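Local coordinates for protein adenylate kinase (Desulfovibrio gigas, PDB 2XB4) that probably catalyses the reversible transfer of the terminal phosphate of ATP to AMP, giving two ADP, and carries a bound zinc ion, at residues 113-118 with 206-211; 120-125 with 139-144. All blocks are in the same frame, centred on the assembly; numbering follows the deposited sequence. Where two conformers were deposited one is given.

Interaction 1. Residues 113-118 with 206-211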
ATOM      1  N   LEU A 113       3.198 -29.362   5.883  1.00 15.84           N
ATOM      2  CA  LEU A 113       3.656 -29.864   4.558  1.00 16.96           C
ATOM      3  C   LEU A 113       2.770 -29.189   3.562  1.00 16.79           C
ATOM      4  O   LEU A 113       1.522 -29.245   3.719  1.00 15.56           O
ATOM      5  CB  LEU A 113       3.364 -31.385   4.382  1.00 17.39           C
ATOM      6  CG  LEU A 113       4.497 -32.247   4.912  1.00 21.89           C
ATOM      7  CD1 LEU A 113       4.535 -32.242   6.481  1.00 23.56           C
ATOM      8  CD2 LEU A 113       4.333 -33.643   4.373  1.00 26.55           C
ATOM      9  N   LEU A 114       3.381 -28.614   2.520  1.00 16.35           N
ATOM     10  CA  LEU A 114       2.614 -28.038   1.419  1.00 16.12           C
ATOM     11  C   LEU A 114       3.554 -28.055   0.182  1.00 15.84           C
ATOM     12  O   LEU A 114       4.722 -27.697   0.322  1.00 15.02           O
ATOM     13  CB  LEU A 114       2.270 -26.563   1.851  1.00 16.63           C
ATOM     14  CG  LEU A 114       1.137 -25.804   1.226  1.00 21.98           C
ATOM     15  CD1 LEU A 114      -0.103 -26.533   1.758  1.00 24.11           C
ATOM     16  CD2 LEU A 114       1.100 -24.448   1.722  1.00 15.57           C
ATOM     17  N   PRO A 115       3.068 -28.458  -1.015  1.00 16.42           N
ATOM     18  CA  PRO A 115       3.969 -28.253  -2.131  1.00 17.94           C
ATOM     19  C   PRO A 115       4.309 -26.781  -2.369  1.00 14.95           C
ATOM     20  O   PRO A 115       3.472 -25.894  -2.172  1.00 13.88           O
ATOM     21  CB  PRO A 115       3.229 -28.875  -3.355  1.00 18.53           C
ATOM     22  CG  PRO A 115       2.105 -29.711  -2.778  1.00 21.18           C
ATOM     23  CD  PRO A 115       1.813 -29.137  -1.414  1.00 17.33           C
ATOM     24  N   ARG A 116       5.568 -26.533  -2.729  1.00 16.40           N
ATOM     25  CA  ARG A 116       6.024 -25.166  -2.964  1.00 14.61           C
ATOM     26  C   ARG A 116       5.103 -24.405  -3.938  1.00 15.38           C
ATOM     27  O   ARG A 116       4.791 -23.268  -3.649  1.00 16.26           O
ATOM     28  CB  ARG A 116       7.461 -25.145  -3.440  1.00 17.16           C
ATOM     29  CG  ARG A 116       7.927 -23.824  -4.005  1.00 19.29           C
ATOM     30  CD  ARG A 116       9.361 -23.945  -4.585  1.00 20.98           C
ATOM     31  NE  ARG A 116       9.777 -22.583  -4.938  1.00 17.46           N
ATOM     32  CZ  ARG A 116      11.044 -22.216  -4.978  1.00 23.48           C
ATOM     33  NH1 ARG A 116      11.983 -23.131  -4.707  1.00 19.97           N
ATOM     34  NH2 ARG A 116      11.359 -20.977  -5.320  1.00 20.89           N
ATOM     35  N   GLU A 117       4.609 -24.999  -5.035  1.00 14.62           N
ATOM     36  CA  GLU A 117       3.758 -24.231  -6.029  1.00 17.40           C
ATOM     37  C   GLU A 117       2.428 -23.803  -5.305  1.00 14.93           C
ATOM     38  O   GLU A 117       1.875 -22.705  -5.543  1.00 14.77           O
ATOM     39  CB  GLU A 117       3.417 -25.010  -7.366  1.00 19.33           C
ATOM     40  CG  GLU A 117       4.679 -25.179  -8.264  1.00 31.88           C
ATOM     41  CD  GLU A 117       4.430 -25.510  -9.815  1.00 45.33           C
ATOM     42  OE1 GLU A 117       4.292 -26.722 -10.201  1.00 45.66           O
ATOM     43  OE2 GLU A 117       4.417 -24.540 -10.652  1.00 51.82           O
ATOM     44  N   VAL A 118       1.947 -24.675  -4.462  1.00 14.06           N
ATOM     45  CA  VAL A 118       0.726 -24.428  -3.660  1.00 13.26           C
ATOM     46  C   VAL A 118       0.949 -23.268  -2.666  1.00 13.45           C
ATOM     47  O   VAL A 118       0.159 -22.331  -2.599  1.00 13.85           O
ATOM     48  CB  VAL A 118       0.168 -25.659  -2.988  1.00 13.18           C
ATOM     49  CG1 VAL A 118      -1.020 -25.272  -2.080  1.00 11.59           C
ATOM     50  CG2 VAL A 118      -0.285 -26.740  -4.083  1.00 15.17           C
ATOM     51  N   ASP A 206      -0.853 -31.948   7.132  1.00 23.31           N
ATOM     52  CA  ASP A 206      -1.148 -31.688   5.711  1.00 26.89           C
ATOM     53  C   ASP A 206      -1.741 -30.305   5.607  1.00 27.56           C
ATOM     54  O   ASP A 206      -2.931 -30.104   5.917  1.00 27.60           O
ATOM     55  CB  ASP A 206      -2.193 -32.680   5.173  1.00 28.99           C
ATOM     56  CG  ASP A 206      -2.692 -32.313   3.759  1.00 35.20           C
ATOM     57  OD1 ASP A 206      -2.130 -31.401   3.084  1.00 31.80           O
ATOM     58  OD2 ASP A 206      -3.687 -32.944   3.336  1.00 41.14           O
ATOM     59  N   GLY A 207      -0.928 -29.377   5.104  1.00 26.15           N
ATOM     60  CA  GLY A 207      -1.264 -27.958   5.019  1.00 27.48           C
ATOM     61  C   GLY A 207      -2.382 -27.596   4.057  1.00 31.60           C
ATOM     62  O   GLY A 207      -2.848 -26.474   4.114  1.00 32.41           O
ATOM     63  N   GLU A 208      -2.838 -28.525   3.210  1.00 34.76           N
ATOM     64  CA  GLU A 208      -3.962 -28.281   2.287  1.00 39.95           C
ATOM     65  C   GLU A 208      -5.379 -28.462   2.931  1.00 44.36           C
ATOM     66  O   GLU A 208      -6.343 -27.981   2.328  1.00 47.43           O
ATOM     67  CB  GLU A 208      -3.834 -29.086   0.957  1.00 40.89           C
ATOM     68  CG  GLU A 208      -2.498 -28.783   0.162  1.00 40.72           C
ATOM     69  CD  GLU A 208      -2.428 -29.234  -1.325  1.00 45.45           C
ATOM     70  OE1 GLU A 208      -1.574 -30.134  -1.639  1.00 42.02           O
ATOM     71  OE2 GLU A 208      -3.175 -28.647  -2.196  1.00 46.30           O
ATOM     72  N   GLY A 209      -5.506 -29.064   4.141  1.00 76.04           N
ATOM     73  CA  GLY A 209      -6.818 -29.212   4.820  1.00 74.58           C
ATOM     74  C   GLY A 209      -7.242 -27.868   5.406  1.00 70.26           C
ATOM     75  O   GLY A 209      -6.472 -26.907   5.305  1.00 67.45           O
ATOM     76  N   SER A 210      -8.431 -27.769   6.039  1.00 71.27           N
ATOM     77  CA  SER A 210      -8.946 -26.448   6.509  1.00 69.55           C
ATOM     78  C   SER A 210      -8.303 -25.967   7.835  1.00 64.18           C
ATOM     79  O   SER A 210      -7.646 -26.767   8.512  1.00 61.06           O
ATOM     80  CB  SER A 210     -10.466 -26.463   6.629  1.00 75.53           C
ATOM     81  OG  SER A 210     -10.846 -26.474   7.991  1.00 74.45           O
ATOM     82  N   ILE A 211      -8.457 -24.682   8.215  1.00 64.41           N
ATOM     83  CA  ILE A 211      -7.821 -24.192   9.488  1.00 61.72           C
ATOM     84  C   ILE A 211      -8.293 -25.117  10.649  1.00 61.70           C
ATOM     85  O   ILE A 211      -7.459 -25.569  11.451  1.00 58.21           O
ATOM     86  CB  ILE A 211      -8.053 -22.610   9.849  1.00 65.74           C
ATOM     87  CG1 ILE A 211      -7.359 -21.637   8.867  1.00 67.05           C
ATOM     88  CG2 ILE A 211      -7.642 -22.263  11.338  1.00 65.46           C
ATOM     89  CD1 ILE A 211      -7.855 -20.150   8.988  1.00 69.76           C
TER
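Leu113 and Asp206 end neighbouring parallel strands, 108-113 and 201-206, of the five-stranded P-loop NTPase sheet in the CORE domain, and their CA atoms pair at 5.3 Å. Just past the paired residues, Gly207 N donates to Leu113 O at 2.8 Å, with the donor lying in the carbonyl plane. Beyond it the backbones part: 113-118 passes through Pro115, the N-cap residue, into helix 116-124, while 206-211 folds into a type I turn from Asp206 to Gly209. Within this turn Asp206 OD1 accepts from Glu208 N, met from above the carboxylate plane, which makes an Asx turn. Leu114 fills the fork. Its CG is anti to the backbone N (chi1 -159°). Its CD1 packs on Gly207 C at 3.4 Å and on the CG of Glu208, close against the peptide of the turn. The same leucine also touches Ser11 of the predicted ATP site, so the packing reaches from the sheet edge to the phosphate-binding loop; Gly209, at the end of the turn, is itself a predicted ATP contact. The extended chain of Glu208 reaches back across Pro115 and Val118, crossing each side chain at about a right angle. Both carboxylate oxygens meet carbon atoms there: OE1 lies 3.5 Å from Pro115 CD, and OE2 sits 3.9 Å from Val118 CG2.

Interaction 2. Residues 120-125 with 139-144. Unlike the reference sequence in segment 139-144: Asp142 (reference Glu).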
ATOM      1  N   LYS A 120       3.223 -20.855  -2.868  1.00 12.96           N
ATOM      2  CA  LYS A 120       3.377 -19.563  -3.588  1.00 14.75           C
ATOM      3  C   LYS A 120       2.007 -19.062  -4.008  1.00 15.14           C
ATOM      4  O   LYS A 120       1.713 -17.874  -3.897  1.00 14.76           O
ATOM      5  CB  LYS A 120       4.342 -19.743  -4.790  1.00 15.42           C
ATOM      6  CG  LYS A 120       4.492 -18.492  -5.656  1.00 19.23           C
ATOM      7  CD  LYS A 120       5.453 -18.703  -6.760  1.00 26.56           C
ATOM      8  CE  LYS A 120       5.522 -17.437  -7.539  1.00 33.04           C
ATOM      9  NZ  LYS A 120       6.233 -17.678  -8.801  1.00 42.96           N
ATOM     10  N   ASN A 121       1.200 -19.930  -4.598  1.00 14.65           N
ATOM     11  CA  ASN A 121      -0.148 -19.493  -5.014  1.00 17.95           C
ATOM     12  C   ASN A 121      -1.049 -19.038  -3.876  1.00 16.01           C
ATOM     13  O   ASN A 121      -1.769 -18.059  -3.994  1.00 17.73           O
ATOM     14  CB  ASN A 121      -0.831 -20.598  -5.781  1.00 17.45           C
ATOM     15  CG  ASN A 121      -0.334 -20.652  -7.229  1.00 24.27           C
ATOM     16  OD1 ASN A 121       0.076 -19.633  -7.822  1.00 29.91           O
ATOM     17  ND2 ASN A 121      -0.322 -21.822  -7.773  1.00 25.96           N
ATOM     18  N   ARG A 122      -0.965 -19.707  -2.754  1.00 16.20           N
ATOM     19  CA  ARG A 122      -1.690 -19.175  -1.573  1.00 15.92           C
ATOM     20  C   ARG A 122      -1.249 -17.778  -1.131  1.00 16.51           C
ATOM     21  O   ARG A 122      -2.102 -17.031  -0.638  1.00 19.24           O
ATOM     22  CB  ARG A 122      -1.587 -20.106  -0.394  1.00 15.31           C
ATOM     23  CG  ARG A 122      -2.382 -21.326  -0.611  1.00 17.72           C
ATOM     24  CD  ARG A 122      -2.335 -22.260   0.581  1.00 22.48           C
ATOM     25  NE  ARG A 122      -3.270 -23.343   0.217  1.00 25.21           N
ATOM     26  CZ  ARG A 122      -4.072 -23.980   1.061  1.00 28.28           C
ATOM     27  NH1 ARG A 122      -4.075 -23.648   2.343  1.00 22.80           N
ATOM     28  NH2 ARG A 122      -4.910 -24.938   0.601  1.00 31.88           N
ATOM     29  N   ILE A 123       0.052 -17.450  -1.206  1.00 13.58           N
ATOM     30  CA  ILE A 123       0.468 -16.112  -0.843  1.00 12.35           C
ATOM     31  C   ILE A 123      -0.089 -15.124  -1.909  1.00 12.51           C
ATOM     32  O   ILE A 123      -0.636 -14.068  -1.564  1.00 13.65           O
ATOM     33  CB  ILE A 123       1.992 -16.019  -0.808  1.00 10.99           C
ATOM     34  CG1 ILE A 123       2.562 -16.933   0.304  1.00 11.18           C
ATOM     35  CG2 ILE A 123       2.498 -14.550  -0.680  1.00 12.57           C
ATOM     36  CD1 ILE A 123       4.074 -17.350   0.059  1.00 11.37           C
ATOM     37  N   MET A 124       0.144 -15.423  -3.205  1.00 12.46           N
ATOM     38  CA  MET A 124      -0.185 -14.421  -4.286  1.00 13.84           C
ATOM     39  C   MET A 124      -1.685 -14.263  -4.402  1.00 11.45           C
ATOM     40  O   MET A 124      -2.144 -13.220  -4.823  1.00 14.90           O
ATOM     41  CB  MET A 124       0.375 -14.895  -5.666  1.00 14.93           C
ATOM     42  CG  MET A 124       1.918 -14.995  -5.596  1.00 15.50           C
ATOM     43  SD  MET A 124       2.613 -15.220  -7.210  1.00 21.23           S
ATOM     44  CE  MET A 124       2.215 -13.676  -8.019  1.00 19.57           C
ATOM     45  N   GLY A 125      -2.443 -15.264  -3.962  1.00 11.39           N
ATOM     46  CA  GLY A 125      -3.930 -15.272  -4.123  1.00 10.91           C
ATOM     47  C   GLY A 125      -4.670 -14.448  -3.068  1.00 12.78           C
ATOM     48  O   GLY A 125      -5.898 -14.160  -3.192  1.00 13.28           O
ATOM     49  N   ILE A 139      -8.100 -15.991  -3.883  1.00 16.76           N
ATOM     50  CA  ILE A 139      -8.454 -16.561  -5.161  1.00 19.78           C
ATOM     51  C   ILE A 139      -7.956 -18.030  -5.360  1.00 19.63           C
ATOM     52  O   ILE A 139      -8.520 -18.734  -6.139  1.00 21.05           O
ATOM     53  CB  ILE A 139      -8.087 -15.612  -6.384  1.00 21.77           C
ATOM     54  CG1 ILE A 139      -6.565 -15.398  -6.574  1.00 24.96           C
ATOM     55  CG2 ILE A 139      -8.721 -14.253  -6.233  1.00 21.74           C
ATOM     56  CD1 ILE A 139      -6.230 -14.874  -8.021  1.00 27.77           C
ATOM     57  N   PHE A 140      -7.002 -18.505  -4.578  1.00 19.10           N
ATOM     58  CA  PHE A 140      -6.423 -19.842  -4.757  0.50 19.75           C
ATOM     59  C   PHE A 140      -6.874 -20.845  -3.676  1.00 20.48           C
ATOM     60  O   PHE A 140      -6.392 -21.998  -3.655  1.00 21.33           O
ATOM     61  CB  PHE A 140      -4.867 -19.771  -4.847  0.50 18.12           C
ATOM     62  CG  PHE A 140      -4.203 -21.050  -5.375  0.50 19.46           C
ATOM     63  CD1 PHE A 140      -4.187 -21.369  -6.762  0.50 18.54           C
ATOM     64  CD2 PHE A 140      -3.574 -21.961  -4.485  0.50 18.98           C
ATOM     65  CE1 PHE A 140      -3.574 -22.563  -7.200  0.50 22.66           C
ATOM     66  CE2 PHE A 140      -2.981 -23.173  -4.949  0.50 18.64           C
ATOM     67  CZ  PHE A 140      -2.960 -23.463  -6.270  0.50 16.41           C
ATOM     68  N   ILE A 141      -7.767 -20.426  -2.777  1.00 19.55           N
ATOM     69  CA  ILE A 141      -8.232 -21.314  -1.675  1.00 19.00           C
ATOM     70  C   ILE A 141      -9.783 -21.346  -1.810  1.00 19.14           C
ATOM     71  O   ILE A 141     -10.486 -20.316  -1.520  1.00 16.82           O
ATOM     72  CB  ILE A 141      -7.817 -20.796  -0.280  1.00 17.95           C
ATOM     73  CG1 ILE A 141      -6.271 -20.681  -0.101  1.00 18.83           C
ATOM     74  CG2 ILE A 141      -8.317 -21.723   0.760  1.00 20.09           C
ATOM     75  CD1 ILE A 141      -5.869 -20.185   1.305  1.00 15.50           C
ATOM     76  N   ASP A 142     -10.293 -22.476  -2.291  1.00 21.56           N
ATOM     77  CA  ASP A 142     -11.727 -22.567  -2.730  1.00 23.94           C
ATOM     78  C   ASP A 142     -12.634 -22.151  -1.588  1.00 23.58           C
ATOM     79  O   ASP A 142     -13.605 -21.476  -1.852  1.00 23.44           O
ATOM     80  CB  ASP A 142     -12.231 -23.931  -3.265  1.00 25.23           C
ATOM     81  CG  ASP A 142     -13.361 -23.762  -4.451  1.00 32.42           C
ATOM     82  OD1 ASP A 142     -13.051 -23.271  -5.544  1.00 40.56           O
ATOM     83  OD2 ASP A 142     -14.553 -24.138  -4.404  1.00 42.40           O
ATOM     84  N   ALA A 143     -12.352 -22.570  -0.335  1.00 23.72           N
ATOM     85  CA  ALA A 143     -13.318 -22.280   0.777  1.00 25.35           C
ATOM     86  C   ALA A 143     -13.485 -20.788   1.091  1.00 22.91           C
ATOM     87  O   ALA A 143     -14.512 -20.359   1.699  1.00 22.60           O
ATOM     88  CB  ALA A 143     -12.957 -23.027   2.041  1.00 25.74           C
ATOM     89  N   ILE A 144     -12.499 -19.978   0.693  1.00 21.56           N
ATOM     90  CA  ILE A 144     -12.589 -18.525   0.912  1.00 18.34           C
ATOM     91  C   ILE A 144     -12.355 -17.690  -0.366  1.00 18.89           C
ATOM     92  O   ILE A 144     -11.870 -16.568  -0.278  1.00 16.34           O
ATOM     93  CB  ILE A 144     -11.596 -18.049   2.016  1.00 18.07           C
ATOM     94  CG1 ILE A 144     -10.173 -18.525   1.692  1.00 14.15           C
ATOM     95  CG2 ILE A 144     -12.007 -18.608   3.358  1.00 17.43           C
ATOM     96  CD1 ILE A 144      -9.031 -17.772   2.441  1.00 14.64           C
TER
HETATM   97  O   HOH W   1      -4.637 -23.973  -2.256  1.00 21.48           O
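Gly125, near the C-terminal end of helix 116-124, meets Ile139, in the loop between the two pairs of zinc ligands, and Ile139 N donates to Gly125 O at 2.9 Å from above the carbonyl plane. At Gly125 the two backbones come close, with CA atoms 4.8 Å apart, and Ile139 CG1 rests on Gly125 CA at 3.6 Å. From here 139-144 runs on past the helix. The ring of Phe140 lies with one face against Asn121, whose CB stands over the ring centre in a CH-pi contact; this holds for one of two deposited conformers, and its exact closeness is doubtful. The amide of Asn121 continues across the same ring, with amide and ring planes 46° apart. Phe140 CG is anti to its own backbone N (chi1 -166°). The next residue along the helix, Arg122, extends from CG to NE across Ile141, the two side chains crossing at about a right angle; Ile141 CG1 covers one face of the guanidinium, 4.0 Å above its plane and towards the rim. A water joins the two segments beside this packing, accepting from Arg122 NE at 2.9 Å and donating to Phe140 O at 3.0 Å. At the junction Asn138 ND2 donates to Arg122 O, and Asn138 OD1 accepts from Phe140 N. The contact therefore combines apolar cover with a water bridge on Arg122, and would limit the positions open to a side chain that lies about 6 Å from a bound tartrate.

Helix 116-124 serves both contacts: its N-terminal end belongs to interaction 1 and its C-terminal part to interaction 2, whose centres lie 11 Å apart. Along the chain, interaction 2 is nested within the long loop that interaction 1 closes. The first joins the ends of two strands of the CORE sheet; the second ties the C-terminal part of the helix to a loop between strands 128-129 and 158-159, in the metal-bearing LID region. They touch directly, since Arg122 NH1 packs 3.6 Å from Gly207 O and Phe140 CE2 lies 4.0 Å from Val118 O. This is consistent with packing that runs from the CORE sheet toward the LID, beside the predicted ATP site.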